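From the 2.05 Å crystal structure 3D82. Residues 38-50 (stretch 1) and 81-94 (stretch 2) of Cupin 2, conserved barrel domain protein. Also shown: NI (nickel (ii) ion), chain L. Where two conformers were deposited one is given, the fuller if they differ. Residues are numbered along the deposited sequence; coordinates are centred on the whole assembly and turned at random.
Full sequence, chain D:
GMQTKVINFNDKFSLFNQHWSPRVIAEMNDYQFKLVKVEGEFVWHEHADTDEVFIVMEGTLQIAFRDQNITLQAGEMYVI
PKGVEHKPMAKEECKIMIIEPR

Stretch 1 (38-50) VEGEFVWHEHADT
Stretch 2, residues 81-94: PKGVEHKPMAKEEC

A nickel ion joins the two stretches: His45 NE2 lies 2.3 Å, His47 NE2 2.4 Å and His86 NE2 2.4 Å from NI, and three atoms from elsewhere in the structure complete its shell. The shared metal explains why His45 NE2 and His86 NE2 sit only 3.3 Å apart without a hydrogen bond. Their rings are oblique, with centroids 4.3 Å apart and planes at 54°. His45 (chi1 68°, p; chi2 -68°) and His86 (chi1 57°, p; chi2 -75°) both start with CA-to-CB pointing away, yet their ring ends come nearer; His47 is m (chi1 -53°, chi2 -76°). Each ring of the first pair is fixed at its other nitrogen: His45 ND1 donates to Val43 O (2.9 Å) and His86 ND1 to Val84 O (2.8 Å), leaving NE2 free for the metal.

The backbones run antiparallel in two ladders. At the metal, His45 and His86 form a single hydrogen-bonded bridge (CA-CA 5.8 Å), with His45 N to His86 O at 3.2 Å and His86 N to His45 O at 3.0 Å. The other ladder pairs Val38 with Cys94 through Val38 N to Cys94 O (2.9 Å) and Cys94 N to Val38 O (2.8 Å), then Gly40 with Ala90 through Gly40 N to Ala90 O (2.7 Å) and Ala90 N to Gly40 O (2.9 Å). A two-residue register shift between these pairs marks a beta bulge; Gly40, at phi/psi 83/-158, has the positive phi that glycine favours. Glu41 and Met89 follow as a non-hydrogen-bonded pair, CA-CA 4.3 Å, and Phe42 N donates to Pro88 O at 3.0 Å.

Small apolar groups pack beside the bulge, where Val38 CG2 (chi1 m) approaches Cys94 CB at 3.8 Å and Ala90 CB at 4.1 Å; all three residues are buried.

Lys87 (chi t, t, p, t) serves two partners. Its NZ makes a salt bridge with Glu41 OE1 at 3.1 Å, while its CD lies 3.8 Å from the centroid of the Trp44 five-membered ring, 17° off the normal, a CH-pi contact over the face. A long aliphatic chain with a charged tip suits both tasks.

Beyond the metal, Pro81 to Val84 form a type II turn closed by Val84 N to Pro81 O (3.2 Å). Gly83, at phi/psi 78/0, donates from N to His47 O (2.9 Å). Water 2 adds a bridge, accepting from His47 N (2.8 Å) and donating to Val84 O (2.9 Å). Together the stretches bury 1219 Å².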

# COMPACT_ATOMS: atom_id res chain seq x y z
N VAL D 38 -10.81 3.49 12.31
CA VAL D 38 -12.07 4.22 12.09
C VAL D 38 -13.29 3.42 12.54
O VAL D 38 -13.30 2.20 12.48
CB VAL D 38 -12.20 4.66 10.60
CG1 VAL D 38 -11.04 5.57 10.20
CG2 VAL D 38 -12.27 3.46 9.65
N GLU D 39 -14.31 4.13 13.04
CA GLU D 39 -15.58 3.52 13.43
C GLU D 39 -16.66 4.60 13.39
O GLU D 39 -16.41 5.73 13.80
CB GLU D 39 -15.50 2.88 14.82
CG GLU D 39 -16.74 2.04 15.16
CD GLU D 39 -16.63 1.23 16.44
OE1 GLU D 39 -15.51 1.01 16.94
OE2 GLU D 39 -17.69 0.80 16.93
N GLY D 40 -17.84 4.27 12.89
CA GLY D 40 -18.91 5.25 12.70
C GLY D 40 -18.68 5.96 11.39
O GLY D 40 -17.96 5.46 10.51
N GLU D 41 -19.26 7.15 11.27
CA GLU D 41 -19.21 7.94 10.03
C GLU D 41 -18.28 9.14 10.11
O GLU D 41 -18.16 9.76 11.16
CB GLU D 41 -20.60 8.47 9.72
CG GLU D 41 -21.64 7.36 9.55
CD GLU D 41 -22.98 7.85 9.05
OE1 GLU D 41 -23.06 8.95 8.44
OE2 GLU D 41 -23.96 7.10 9.26
N PHE D 42 -17.68 9.49 8.97
CA PHE D 42 -16.85 10.68 8.84
C PHE D 42 -17.80 11.81 8.35
O PHE D 42 -18.98 11.81 8.71
CB PHE D 42 -15.66 10.38 7.89
CG PHE D 42 -14.48 11.38 7.99
CD1 PHE D 42 -13.87 11.65 9.22
CD2 PHE D 42 -13.99 12.01 6.85
CE1 PHE D 42 -12.79 12.57 9.31
CE2 PHE D 42 -12.92 12.93 6.93
CZ PHE D 42 -12.32 13.20 8.16
N VAL D 43 -17.30 12.75 7.55
CA VAL D 43 -18.05 13.86 6.99
C VAL D 43 -17.81 13.86 5.48
O VAL D 43 -16.84 13.29 5.00
CB VAL D 43 -17.59 15.24 7.60
CG1 VAL D 43 -18.05 15.38 9.08
CG2 VAL D 43 -16.04 15.45 7.46
N TRP D 44 -18.72 14.50 4.75
CA TRP D 44 -18.60 14.67 3.32
C TRP D 44 -17.52 15.72 3.05
O TRP D 44 -17.60 16.83 3.53
CB TRP D 44 -19.90 15.15 2.70
CG TRP D 44 -20.98 14.15 2.73
CD1 TRP D 44 -22.01 14.07 3.61
CD2 TRP D 44 -21.14 13.06 1.82
NE1 TRP D 44 -22.80 13.00 3.31
CE2 TRP D 44 -22.31 12.37 2.21
CE3 TRP D 44 -20.42 12.61 0.70
CZ2 TRP D 44 -22.77 11.24 1.53
CZ3 TRP D 44 -20.87 11.49 0.03
CH2 TRP D 44 -22.04 10.81 0.45
N HIS D 45 -16.53 15.34 2.26
CA HIS D 45 -15.43 16.23 1.93
C HIS D 45 -14.77 15.75 0.65
O HIS D 45 -15.09 14.65 0.16
CB HIS D 45 -14.42 16.20 3.07
CG HIS D 45 -13.72 14.89 3.19
ND1 HIS D 45 -14.37 13.74 3.59
CD2 HIS D 45 -12.45 14.52 2.89
CE1 HIS D 45 -13.52 12.72 3.55
NE2 HIS D 45 -12.35 13.18 3.14
N GLU D 46 -13.85 16.57 0.14
CA GLU D 46 -13.08 16.26 -1.08
C GLU D 46 -11.64 16.76 -0.95
O GLU D 46 -11.34 17.57 -0.08
CB GLU D 46 -13.74 16.86 -2.34
CG GLU D 46 -13.47 18.37 -2.65
CD GLU D 46 -14.03 18.82 -4.00
OE1 GLU D 46 -13.29 19.47 -4.77
OE2 GLU D 46 -15.20 18.52 -4.31
N HIS D 47 -10.77 16.26 -1.84
CA HIS D 47 -9.37 16.68 -1.95
C HIS D 47 -9.29 17.16 -3.37
O HIS D 47 -9.23 16.35 -4.31
CB HIS D 47 -8.41 15.52 -1.63
CG HIS D 47 -8.68 14.87 -0.32
ND1 HIS D 47 -8.34 15.45 0.89
CD2 HIS D 47 -9.34 13.73 -0.01
CE1 HIS D 47 -8.75 14.68 1.88
NE2 HIS D 47 -9.37 13.63 1.36
N ALA D 48 -9.35 18.48 -3.55
CA ALA D 48 -9.40 19.07 -4.91
C ALA D 48 -8.21 18.81 -5.81
O ALA D 48 -8.37 18.70 -7.04
CB ALA D 48 -9.66 20.60 -4.83
N ASP D 49 -7.02 18.69 -5.21
CA ASP D 49 -5.78 18.60 -5.97
C ASP D 49 -5.08 17.26 -5.95
O ASP D 49 -4.01 17.15 -6.54
CB ASP D 49 -4.84 19.72 -5.49
CG ASP D 49 -5.41 21.12 -5.73
OD1 ASP D 49 -6.14 21.32 -6.73
OD2 ASP D 49 -5.11 22.03 -4.92
N THR D 50 -5.65 16.23 -5.33
CA THR D 50 -5.00 14.92 -5.32
C THR D 50 -5.96 13.74 -5.24
O THR D 50 -7.00 13.81 -4.55
CB THR D 50 -3.95 14.79 -4.14
OG1 THR D 50 -3.27 13.53 -4.23
CG2 THR D 50 -4.62 14.90 -2.75
N PRO D 81 -10.79 9.54 -6.91
CA PRO D 81 -10.22 10.56 -7.81
C PRO D 81 -10.34 11.98 -7.22
O PRO D 81 -11.27 12.25 -6.43
CB PRO D 81 -11.03 10.41 -9.09
CG PRO D 81 -11.68 9.07 -8.99
CD PRO D 81 -11.97 8.91 -7.54
N LYS D 82 -9.39 12.85 -7.55
CA LYS D 82 -9.39 14.23 -7.01
C LYS D 82 -10.71 14.95 -7.31
O LYS D 82 -11.32 14.73 -8.35
CB LYS D 82 -8.22 15.07 -7.53
CG LYS D 82 -8.17 15.32 -9.01
CD LYS D 82 -6.98 16.22 -9.33
CE LYS D 82 -6.95 16.59 -10.81
NZ LYS D 82 -5.95 17.66 -11.08
N GLY D 83 -11.15 15.75 -6.34
CA GLY D 83 -12.37 16.50 -6.46
C GLY D 83 -13.67 15.74 -6.25
O GLY D 83 -14.71 16.35 -6.32
N VAL D 84 -13.61 14.44 -5.96
CA VAL D 84 -14.80 13.62 -5.79
C VAL D 84 -15.14 13.61 -4.29
O VAL D 84 -14.30 13.24 -3.46
CB VAL D 84 -14.58 12.19 -6.39
CG1 VAL D 84 -15.76 11.26 -6.08
CG2 VAL D 84 -14.34 12.30 -7.90
N GLU D 85 -16.33 14.12 -3.95
CA GLU D 85 -16.84 14.09 -2.58
C GLU D 85 -17.09 12.67 -2.11
O GLU D 85 -17.69 11.87 -2.83
CB GLU D 85 -18.17 14.82 -2.41
CG GLU D 85 -18.06 16.26 -2.11
CD GLU D 85 -19.39 16.81 -1.66
OE1 GLU D 85 -20.32 16.87 -2.48
OE2 GLU D 85 -19.50 17.19 -0.47
N HIS D 86 -16.72 12.41 -0.87
CA HIS D 86 -16.87 11.09 -0.28
C HIS D 86 -16.96 11.15 1.24
O HIS D 86 -16.52 12.13 1.86
CB HIS D 86 -15.70 10.21 -0.72
CG HIS D 86 -14.37 10.78 -0.37
ND1 HIS D 86 -13.81 11.84 -1.06
CD2 HIS D 86 -13.48 10.45 0.59
CE1 HIS D 86 -12.64 12.15 -0.52
NE2 HIS D 86 -12.41 11.31 0.47
N LYS D 87 -17.52 10.10 1.83
CA LYS D 87 -17.70 9.99 3.29
C LYS D 87 -17.41 8.54 3.72
O LYS D 87 -18.26 7.66 3.54
CB LYS D 87 -19.10 10.43 3.69
CG LYS D 87 -19.34 10.45 5.18
CD LYS D 87 -20.73 10.96 5.54
CE LYS D 87 -21.82 9.96 5.21
NZ LYS D 87 -23.15 10.41 5.75
N PRO D 88 -16.18 8.27 4.22
CA PRO D 88 -15.91 6.94 4.74
C PRO D 88 -16.73 6.65 5.99
O PRO D 88 -17.03 7.55 6.76
CB PRO D 88 -14.41 6.97 5.06
CG PRO D 88 -13.88 8.10 4.28
CD PRO D 88 -14.97 9.11 4.24
N MSE D 89 -17.11 5.38 6.15
CA MSE D 89 -17.91 4.90 7.28
C MSE D 89 -17.53 3.46 7.60
O MSE D 89 -17.17 2.70 6.70
CB MSE D 89 -19.40 4.87 6.92
CG MSE D 89 -19.95 6.13 6.33
SE MSE D 89 -21.73 5.80 5.71
CE MSE D 89 -21.36 4.61 4.17
N ALA D 90 -17.67 3.08 8.88
CA ALA D 90 -17.40 1.72 9.33
C ALA D 90 -18.39 1.35 10.45
O ALA D 90 -18.50 2.06 11.42
CB ALA D 90 -15.97 1.60 9.82
N LYS D 91 -19.12 0.24 10.28
CA LYS D 91 -20.07 -0.22 11.29
C LYS D 91 -19.34 -0.68 12.57
O LYS D 91 -19.81 -0.44 13.68
CB LYS D 91 -20.96 -1.35 10.71
CG LYS D 91 -21.84 -0.91 9.51
CD LYS D 91 -22.70 -2.06 8.94
N GLU D 92 -18.20 -1.35 12.39
CA GLU D 92 -17.34 -1.79 13.49
C GLU D 92 -15.96 -1.19 13.26
O GLU D 92 -15.72 -0.65 12.17
CB GLU D 92 -17.25 -3.32 13.50
CG GLU D 92 -18.58 -4.05 13.80
CD GLU D 92 -18.94 -4.13 15.28
OE1 GLU D 92 -20.13 -3.95 15.63
OE2 GLU D 92 -18.03 -4.40 16.10
N GLU D 93 -15.06 -1.31 14.23
CA GLU D 93 -13.70 -0.77 14.08
C GLU D 93 -13.06 -1.34 12.81
O GLU D 93 -13.16 -2.54 12.53
CB GLU D 93 -12.78 -1.02 15.29
CG GLU D 93 -11.34 -0.47 15.09
CD GLU D 93 -10.46 -0.54 16.34
OE1 GLU D 93 -9.61 -1.46 16.44
OE2 GLU D 93 -10.63 0.33 17.22
N CYS D 94 -12.44 -0.45 12.04
CA CYS D 94 -11.79 -0.83 10.79
C CYS D 94 -10.38 -0.24 10.76
O CYS D 94 -10.19 0.92 11.11
CB CYS D 94 -12.64 -0.33 9.64
SG CYS D 94 -12.02 -0.80 8.05
NI NI L . -10.74 11.85 2.11
O HOH W 1 -15.89 -2.21 16.83
O HOH W 2 -11.54 13.93 -3.27
O HOH W 3 -6.35 20.19 -9.57